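Local coordinates for uncharacterized protein VP1736 (PDB 3LXQ) that is of unknown function but carries a sulfatase-family domain of the alkaline phosphatase clan, an alpha/beta fold built round a large mixed beta sheet, at residues Glu204-Thr208 with Asp222-Lys226; Ser215-Asp220 with Thr247-Pro253. One frame throughout, in Å; residues are numbered along the deposited sequence.

The pair illustrates how an alpha/beta fold with a mixed central sheet holds loops before and after a helix against its N-terminal part. From the N terminus, the chain leaves strand 200-202, enters the loop carrying 204-208, makes the small hairpin of strands 213-214 and 217-218, and starts helix 220-234. Contact 1 closes this excursion by bringing Tyr207 against the first turns of the helix. Contact 2 ties the hairpin's end and the helix start to the loop leaving strand 241-246, the sheet's next strand. The closures cross, since 215-220 lies between the segments of contact 1 while 247-253 lies beyond both, and they touch where Leu223 and Tyr224 pack on Thr247 and Tyr207 on Val218.

Contact 1 (Glu204-Thr208 with Asp222-Lys226); sequences EKNYT and DLYNK
A single aromatic side chain can bring a loop down onto a helix, and Tyr207 does so here. Glu204-Asn206 form a short 3-10 turn, closed by Tyr207 N to Glu204 O at 3.2 Å; Tyr207 then extends (phi/psi -92/112). Residues 222-226 are regular alpha helix, with Lys226 N hydrogen-bonded to Asp222 O at 3.0 Å. The backbones stay apart, the nearest CA atoms being those of Tyr207 and Lys226 at 7.6 Å. Tyr207 spans the gap with chi1 m and chi2 near -102°. Its CE1 lies 3.3 Å from Lys226 CB and 3.4 Å from Asp222 O, which meets the ring edge, while OH sits 3.2 Å from Leu223 CD1 and hydrogen-bonds to Tyr180 O. Leu223 is t,p. Lys226, t,p,t,t, reaches back to the loop, where NZ gives a weak hydrogen bond to Asn206 O at 3.4 Å; NZ stands above the Tyr207 ring face, 18° off its normal, but too far for more than a weak cation-pi attraction. Asp222, chi1 m, turns its carboxylate away to Ser219 OG and the amides of Gly211 and Phe212. This is plain surface packing within the sulfatase-family alpha/beta fold, joining the loop after strand 200-202 to helix 220-234.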
ATOM      1  N   GLU A 204      16.357   8.341  11.772  1.00 53.22           N
ATOM      2  CA  GLU A 204      17.160   9.565  11.714  1.00 54.19           C
ATOM      3  C   GLU A 204      18.504   9.475  12.460  1.00 56.43           C
ATOM      4  O   GLU A 204      19.533   9.924  11.951  1.00 56.80           O
ATOM      5  CB  GLU A 204      16.353  10.782  12.204  1.00 55.01           C
ATOM      6  CG  GLU A 204      16.964  12.117  11.780  1.00 55.80           C
ATOM      7  CD  GLU A 204      16.130  13.335  12.174  1.00 59.09           C
ATOM      8  OE1 GLU A 204      15.006  13.171  12.705  1.00 59.79           O
ATOM      9  OE2 GLU A 204      16.609  14.465  11.940  1.00 59.92           O
ATOM     10  N   LYS A 205      18.481   8.873  13.647  1.00 58.02           N
ATOM     11  CA  LYS A 205      19.666   8.735  14.493  1.00 60.75           C
ATOM     12  C   LYS A 205      20.806   7.929  13.844  1.00 61.54           C
ATOM     13  O   LYS A 205      21.944   7.993  14.305  1.00 64.01           O
ATOM     14  CB  LYS A 205      19.281   8.135  15.854  1.00 62.99           C
ATOM     15  CG  LYS A 205      18.717   6.719  15.798  1.00 62.37           C
ATOM     16  CD  LYS A 205      18.168   6.276  17.146  1.00 65.42           C
ATOM     17  CE  LYS A 205      17.972   4.767  17.177  1.00 66.46           C
ATOM     18  NZ  LYS A 205      17.310   4.311  18.434  1.00 69.78           N
ATOM     19  N   ASN A 206      20.492   7.197  12.773  1.00 59.21           N
ATOM     20  CA  ASN A 206      21.452   6.340  12.065  1.00 60.49           C
ATOM     21  C   ASN A 206      22.092   6.968  10.808  1.00 59.98           C
ATOM     22  O   ASN A 206      22.908   6.320  10.152  1.00 61.58           O
ATOM     23  CB  ASN A 206      20.799   4.993  11.677  1.00 59.86           C
ATOM     24  CG  ASN A 206      20.166   4.261  12.863  1.00 60.40           C
ATOM     25  OD1 ASN A 206      18.943   4.128  12.943  1.00 56.86           O
ATOM     26  ND2 ASN A 206      20.999   3.781  13.781  1.00 64.00           N
ATOM     27  N   TYR A 207      21.717   8.201  10.462  1.00 58.36           N
ATOM     28  CA  TYR A 207      22.297   8.896   9.294  1.00 58.54           C
ATOM     29  C   TYR A 207      23.507   9.760   9.652  1.00 61.14           C
ATOM     30  O   TYR A 207      23.382  10.797  10.318  1.00 60.81           O
ATOM     31  CB  TYR A 207      21.260   9.769   8.591  1.00 55.94           C
ATOM     32  CG  TYR A 207      20.157   9.012   7.880  1.00 54.42           C
ATOM     33  CD1 TYR A 207      20.179   8.850   6.491  1.00 53.81           C
ATOM     34  CD2 TYR A 207      19.081   8.476   8.594  1.00 52.90           C
ATOM     35  CE1 TYR A 207      19.163   8.165   5.834  1.00 52.34           C
ATOM     36  CE2 TYR A 207      18.060   7.790   7.951  1.00 52.12           C
ATOM     37  CZ  TYR A 207      18.108   7.633   6.570  1.00 52.07           C
ATOM     38  OH  TYR A 207      17.092   6.962   5.938  1.00 50.38           O
ATOM     39  N   THR A 208      24.675   9.340   9.178  1.00 64.07           N
ATOM     40  CA  THR A 208      25.923   9.991   9.531  1.00 67.03           C
ATOM     41  C   THR A 208      26.079  11.410   8.957  1.00 66.05           C
ATOM     42  O   THR A 208      26.357  12.342   9.713  1.00 67.35           O
ATOM     43  CB  THR A 208      27.145   9.111   9.179  1.00 71.04           C
ATOM     44  OG1 THR A 208      26.993   8.580   7.856  1.00 70.77           O
ATOM     45  CG2 THR A 208      27.282   7.956  10.178  1.00 73.80           C
ATOM     46  N   ASP A 222      18.833  11.488   0.686  1.00 47.24           N
ATOM     47  CA  ASP A 222      19.600  10.873   1.783  1.00 48.08           C
ATOM     48  C   ASP A 222      18.992   9.544   2.216  1.00 46.32           C
ATOM     49  O   ASP A 222      19.711   8.576   2.477  1.00 46.75           O
ATOM     50  CB  ASP A 222      19.751  11.822   2.981  1.00 49.81           C
ATOM     51  CG  ASP A 222      20.511  13.096   2.628  1.00 52.60           C
ATOM     52  OD1 ASP A 222      21.666  13.012   2.134  1.00 55.44           O
ATOM     53  OD2 ASP A 222      19.934  14.183   2.835  1.00 53.24           O
ATOM     54  N   LEU A 223      17.662   9.500   2.282  1.00 44.10           N
ATOM     55  CA  LEU A 223      16.939   8.255   2.553  1.00 42.82           C
ATOM     56  C   LEU A 223      17.323   7.168   1.550  1.00 42.60           C
ATOM     57  O   LEU A 223      17.620   6.035   1.926  1.00 42.06           O
ATOM     58  CB  LEU A 223      15.428   8.480   2.467  1.00 41.30           C
ATOM     59  CG  LEU A 223      14.511   7.262   2.636  1.00 40.37           C
ATOM     60  CD1 LEU A 223      14.463   6.784   4.082  1.00 39.84           C
ATOM     61  CD2 LEU A 223      13.118   7.613   2.146  1.00 39.50           C
ATOM     62  N   TYR A 224      17.315   7.557   0.281  1.00 42.64           N
ATOM     63  CA  TYR A 224      17.563   6.653  -0.824  1.00 43.61           C
ATOM     64  C   TYR A 224      19.036   6.258  -0.968  1.00 45.84           C
ATOM     65  O   TYR A 224      19.328   5.166  -1.459  1.00 47.00           O
ATOM     66  CB  TYR A 224      17.035   7.261  -2.127  1.00 42.86           C
ATOM     67  CG  TYR A 224      15.521   7.229  -2.317  1.00 41.22           C
ATOM     68  CD1 TYR A 224      14.762   6.094  -1.994  1.00 40.48           C
ATOM     69  CD2 TYR A 224      14.858   8.318  -2.878  1.00 40.75           C
ATOM     70  CE1 TYR A 224      13.372   6.067  -2.206  1.00 38.79           C
ATOM     71  CE2 TYR A 224      13.480   8.302  -3.094  1.00 38.40           C
ATOM     72  CZ  TYR A 224      12.746   7.184  -2.761  1.00 38.38           C
ATOM     73  OH  TYR A 224      11.393   7.210  -2.994  1.00 36.31           O
ATOM     74  N   ASN A 225      19.961   7.132  -0.559  1.00 47.83           N
ATOM     75  CA  ASN A 225      21.387   6.748  -0.488  1.00 50.16           C
ATOM     76  C   ASN A 225      21.562   5.696   0.609  1.00 50.35           C
ATOM     77  O   ASN A 225      22.305   4.729   0.446  1.00 50.76           O
ATOM     78  CB  ASN A 225      22.308   7.943  -0.199  1.00 52.19           C
ATOM     79  CG  ASN A 225      22.273   9.024  -1.289  1.00 54.03           C
ATOM     80  OD1 ASN A 225      22.377  10.215  -0.985  1.00 56.51           O
ATOM     81  ND2 ASN A 225      22.153   8.618  -2.547  1.00 53.85           N
ATOM     82  N   LYS A 226      20.847   5.894   1.718  1.00 49.24           N
ATOM     83  CA  LYS A 226      20.894   4.997   2.868  1.00 49.78           C
ATOM     84  C   LYS A 226      20.341   3.634   2.510  1.00 49.19           C
ATOM     85  O   LYS A 226      20.834   2.610   2.987  1.00 50.58           O
ATOM     86  CB  LYS A 226      20.076   5.568   4.033  1.00 48.87           C
ATOM     87  CG  LYS A 226      20.265   4.828   5.360  1.00 50.33           C
ATOM     88  CD  LYS A 226      21.754   4.831   5.737  1.00 53.84           C
ATOM     89  CE  LYS A 226      22.004   4.588   7.218  1.00 55.68           C
ATOM     90  NZ  LYS A 226      23.475   4.366   7.459  1.00 55.57           N
TER

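Contact 2 (Ser215-Asp220 with Thr247-Pro253); sequences SWGVSD and TSSNHSP
Two side chains of 215-220, Trp216 and Asp220, show how an aromatic stack and a carboxylate can together hold an irregular loop. The first segment passes from a turn through strand 217-218, with Gly217 at phi/psi 119/-155, to Ser219, the N-cap of the next helix. Facing it, 247-253 has no regular structure: Asn250 (-75/70) centres an inverse gamma turn, closed by His251 N to Ser249 O at 2.8 Å, and a cis peptide precedes Pro253. CA atoms come nearest at Trp216-Ser248 (6.0 Å) and Ser219-Ser249 (5.5 Å). Trp216, chi1 m and chi2 88°, lays its six-membered ring face-to-face on the His251 ring, centroids 4.0 Å apart and planes at 12°, while His251 CB makes a CH-pi contact 3.3 Å from the five-membered ring centroid. Trp216 NE1 donates a hydrogen bond to Ser252 O at 2.7 Å. His251, chi1 m, is fixed in turn by ND1 to Ser248 O at 2.9 Å. At the other end Asp220, chi1 m and chi2 -23°, accepts at OD1 from Ser248 N (3.0 Å) and Ser249 N (3.1 Å). Asp220 N returns a weak hydrogen bond, 3.1 Å, to OG of Ser249 (chi1 m). A water bridges Asp220 OD2 (2.7 Å) and Asn250 N (2.6 Å); OD2 also hydrogen-bonds to Ser278 OG of helix 271-289. Carboxylate binding of successive backbone amides fastens the loop at the C-terminal end of parallel strand 241-246 to the start of helix 220-234, a join between neighbouring connections of the sulfatase-type alpha/beta fold.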
ATOM      1  N   SER A 215      12.217  19.353   8.901  1.00 47.65           N
ATOM      2  CA  SER A 215      11.391  19.109  10.100  1.00 47.48           C
ATOM      3  C   SER A 215      10.962  17.651  10.236  1.00 46.06           C
ATOM      4  O   SER A 215      10.700  17.157  11.335  1.00 46.74           O
ATOM      5  CB  SER A 215      10.131  19.967  10.040  1.00 47.26           C
ATOM      6  OG  SER A 215      10.456  21.313   9.795  1.00 48.34           O
ATOM      7  N   TRP A 216      10.887  16.970   9.105  1.00 44.21           N
ATOM      8  CA  TRP A 216      10.421  15.599   9.081  1.00 42.91           C
ATOM      9  C   TRP A 216      11.591  14.616   9.014  1.00 43.14           C
ATOM     10  O   TRP A 216      11.392  13.401   8.993  1.00 42.37           O
ATOM     11  CB  TRP A 216       9.420  15.440   7.937  1.00 41.16           C
ATOM     12  CG  TRP A 216       8.228  16.341   8.167  1.00 41.95           C
ATOM     13  CD1 TRP A 216       8.091  17.652   7.778  1.00 42.33           C
ATOM     14  CD2 TRP A 216       7.031  16.012   8.888  1.00 41.46           C
ATOM     15  NE1 TRP A 216       6.876  18.146   8.199  1.00 41.39           N
ATOM     16  CE2 TRP A 216       6.205  17.162   8.876  1.00 42.79           C
ATOM     17  CE3 TRP A 216       6.569  14.852   9.525  1.00 42.52           C
ATOM     18  CZ2 TRP A 216       4.932  17.185   9.484  1.00 43.79           C
ATOM     19  CZ3 TRP A 216       5.302  14.871  10.125  1.00 42.60           C
ATOM     20  CH2 TRP A 216       4.504  16.039  10.102  1.00 43.92           C
ATOM     21  N   GLY A 217      12.812  15.164   9.001  1.00 43.87           N
ATOM     22  CA  GLY A 217      14.046  14.367   8.994  1.00 44.55           C
ATOM     23  C   GLY A 217      14.908  14.614   7.767  1.00 44.12           C
ATOM     24  O   GLY A 217      14.824  15.671   7.141  1.00 44.05           O
ATOM     25  N   VAL A 218      15.726  13.628   7.407  1.00 44.47           N
ATOM     26  CA  VAL A 218      16.595  13.733   6.211  1.00 44.54           C
ATOM     27  C   VAL A 218      15.781  13.745   4.910  1.00 43.22           C
ATOM     28  O   VAL A 218      14.688  13.142   4.834  1.00 41.41           O
ATOM     29  CB  VAL A 218      17.662  12.610   6.155  1.00 45.16           C
ATOM     30  CG1 VAL A 218      18.459  12.550   7.447  1.00 46.94           C
ATOM     31  CG2 VAL A 218      17.030  11.265   5.861  1.00 44.31           C
ATOM     32  N   SER A 219      16.301  14.439   3.896  1.00 43.80           N
ATOM     33  CA  SER A 219      15.652  14.490   2.580  1.00 42.88           C
ATOM     34  C   SER A 219      15.531  13.084   1.979  1.00 42.24           C
ATOM     35  O   SER A 219      16.165  12.142   2.466  1.00 42.66           O
ATOM     36  CB  SER A 219      16.410  15.421   1.631  1.00 44.20           C
ATOM     37  OG  SER A 219      17.671  14.865   1.258  1.00 45.14           O
ATOM     38  N   ASP A 220      14.696  12.943   0.949  1.00 41.24           N
ATOM     39  CA  ASP A 220      14.475  11.642   0.334  1.00 41.18           C
ATOM     40  C   ASP A 220      15.715  11.127  -0.411  1.00 42.64           C
ATOM     41  O   ASP A 220      15.935   9.927  -0.445  1.00 43.13           O
ATOM     42  CB  ASP A 220      13.228  11.658  -0.555  1.00 40.00           C
ATOM     43  CG  ASP A 220      11.937  11.860   0.242  1.00 39.22           C
ATOM     44  OD1 ASP A 220      11.918  11.567   1.468  1.00 38.09           O
ATOM     45  OD2 ASP A 220      10.936  12.326  -0.363  1.00 39.59           O
ATOM     46  N   THR A 247       9.206   7.486   2.376  1.00 35.11           N
ATOM     47  CA  THR A 247       9.614   8.886   2.159  1.00 36.01           C
ATOM     48  C   THR A 247       9.001   9.832   3.195  1.00 36.73           C
ATOM     49  O   THR A 247       7.986   9.496   3.811  1.00 36.24           O
ATOM     50  CB  THR A 247       9.304   9.404   0.712  1.00 35.64           C
ATOM     51  OG1 THR A 247       7.885   9.477   0.486  1.00 34.86           O
ATOM     52  CG2 THR A 247       9.971   8.515  -0.341  1.00 34.25           C
ATOM     53  N   SER A 248       9.632  11.004   3.350  1.00 38.24           N
ATOM     54  CA  SER A 248       9.282  12.028   4.356  1.00 39.51           C
ATOM     55  C   SER A 248       9.320  13.466   3.840  1.00 39.70           C
ATOM     56  O   SER A 248       8.715  14.359   4.453  1.00 39.69           O
ATOM     57  CB  SER A 248      10.257  11.964   5.536  1.00 40.88           C
ATOM     58  OG  SER A 248       9.962  10.862   6.370  1.00 43.41           O
ATOM     59  N   SER A 249      10.037  13.719   2.746  1.00 39.40           N
ATOM     60  CA  SER A 249      10.188  15.113   2.279  1.00 40.09           C
ATOM     61  C   SER A 249       8.868  15.805   1.995  1.00 39.73           C
ATOM     62  O   SER A 249       8.707  16.981   2.308  1.00 39.92           O
ATOM     63  CB  SER A 249      11.093  15.228   1.044  1.00 40.48           C
ATOM     64  OG  SER A 249      12.441  15.036   1.397  1.00 39.76           O
ATOM     65  N   ASN A 250       7.944  15.076   1.376  1.00 38.77           N
ATOM     66  CA  ASN A 250       6.642  15.621   1.017  1.00 38.71           C
ATOM     67  C   ASN A 250       5.691  15.774   2.214  1.00 38.84           C
ATOM     68  O   ASN A 250       4.707  15.033   2.348  1.00 38.57           O
ATOM     69  CB  ASN A 250       6.020  14.779  -0.102  1.00 38.23           C
ATOM     70  CG  ASN A 250       4.761  15.388  -0.656  1.00 38.41           C
ATOM     71  OD1 ASN A 250       4.538  16.588  -0.538  1.00 39.84           O
ATOM     72  ND2 ASN A 250       3.917  14.558  -1.249  1.00 37.86           N
ATOM     73  N   HIS A 251       6.019  16.732   3.086  1.00 39.29           N
ATOM     74  CA  HIS A 251       5.202  17.155   4.224  1.00 39.71           C
ATOM     75  C   HIS A 251       5.389  18.652   4.368  1.00 40.65           C
ATOM     76  O   HIS A 251       6.507  19.156   4.191  1.00 41.17           O
ATOM     77  CB  HIS A 251       5.728  16.589   5.539  1.00 40.38           C
ATOM     78  CG  HIS A 251       5.284  15.200   5.858  1.00 39.84           C
ATOM     79  ND1 HIS A 251       6.092  14.103   5.651  1.00 40.77           N
ATOM     80  CD2 HIS A 251       4.143  14.734   6.418  1.00 40.51           C
ATOM     81  CE1 HIS A 251       5.455  13.013   6.047  1.00 40.90           C
ATOM     82  NE2 HIS A 251       4.270  13.368   6.514  1.00 40.20           N
ATOM     83  N   SER A 252       4.317  19.356   4.719  1.00 41.01           N
ATOM     84  CA  SER A 252       4.400  20.777   5.063  1.00 41.97           C
ATOM     85  C   SER A 252       5.394  20.907   6.214  1.00 42.87           C
ATOM     86  O   SER A 252       5.354  20.100   7.157  1.00 42.79           O
ATOM     87  CB  SER A 252       3.028  21.311   5.486  1.00 42.67           C
ATOM     88  OG  SER A 252       3.118  22.654   5.935  1.00 42.76           O
ATOM     89  N   PRO A 253       6.275  21.920   6.166  1.00 43.71           N
ATOM     90  CA  PRO A 253       6.310  23.077   5.254  1.00 44.57           C
ATOM     91  C   PRO A 253       7.067  22.896   3.928  1.00 43.91           C
ATOM     92  O   PRO A 253       7.261  23.877   3.218  1.00 44.91           O
ATOM     93  CB  PRO A 253       7.001  24.137   6.099  1.00 46.01           C
ATOM     94  CG  PRO A 253       7.983  23.341   6.916  1.00 46.17           C
ATOM     95  CD  PRO A 253       7.359  21.987   7.164  1.00 44.68           C
TER
HETATM   96  O   HOH W   1       8.368  12.846   0.034  1.00 38.28           O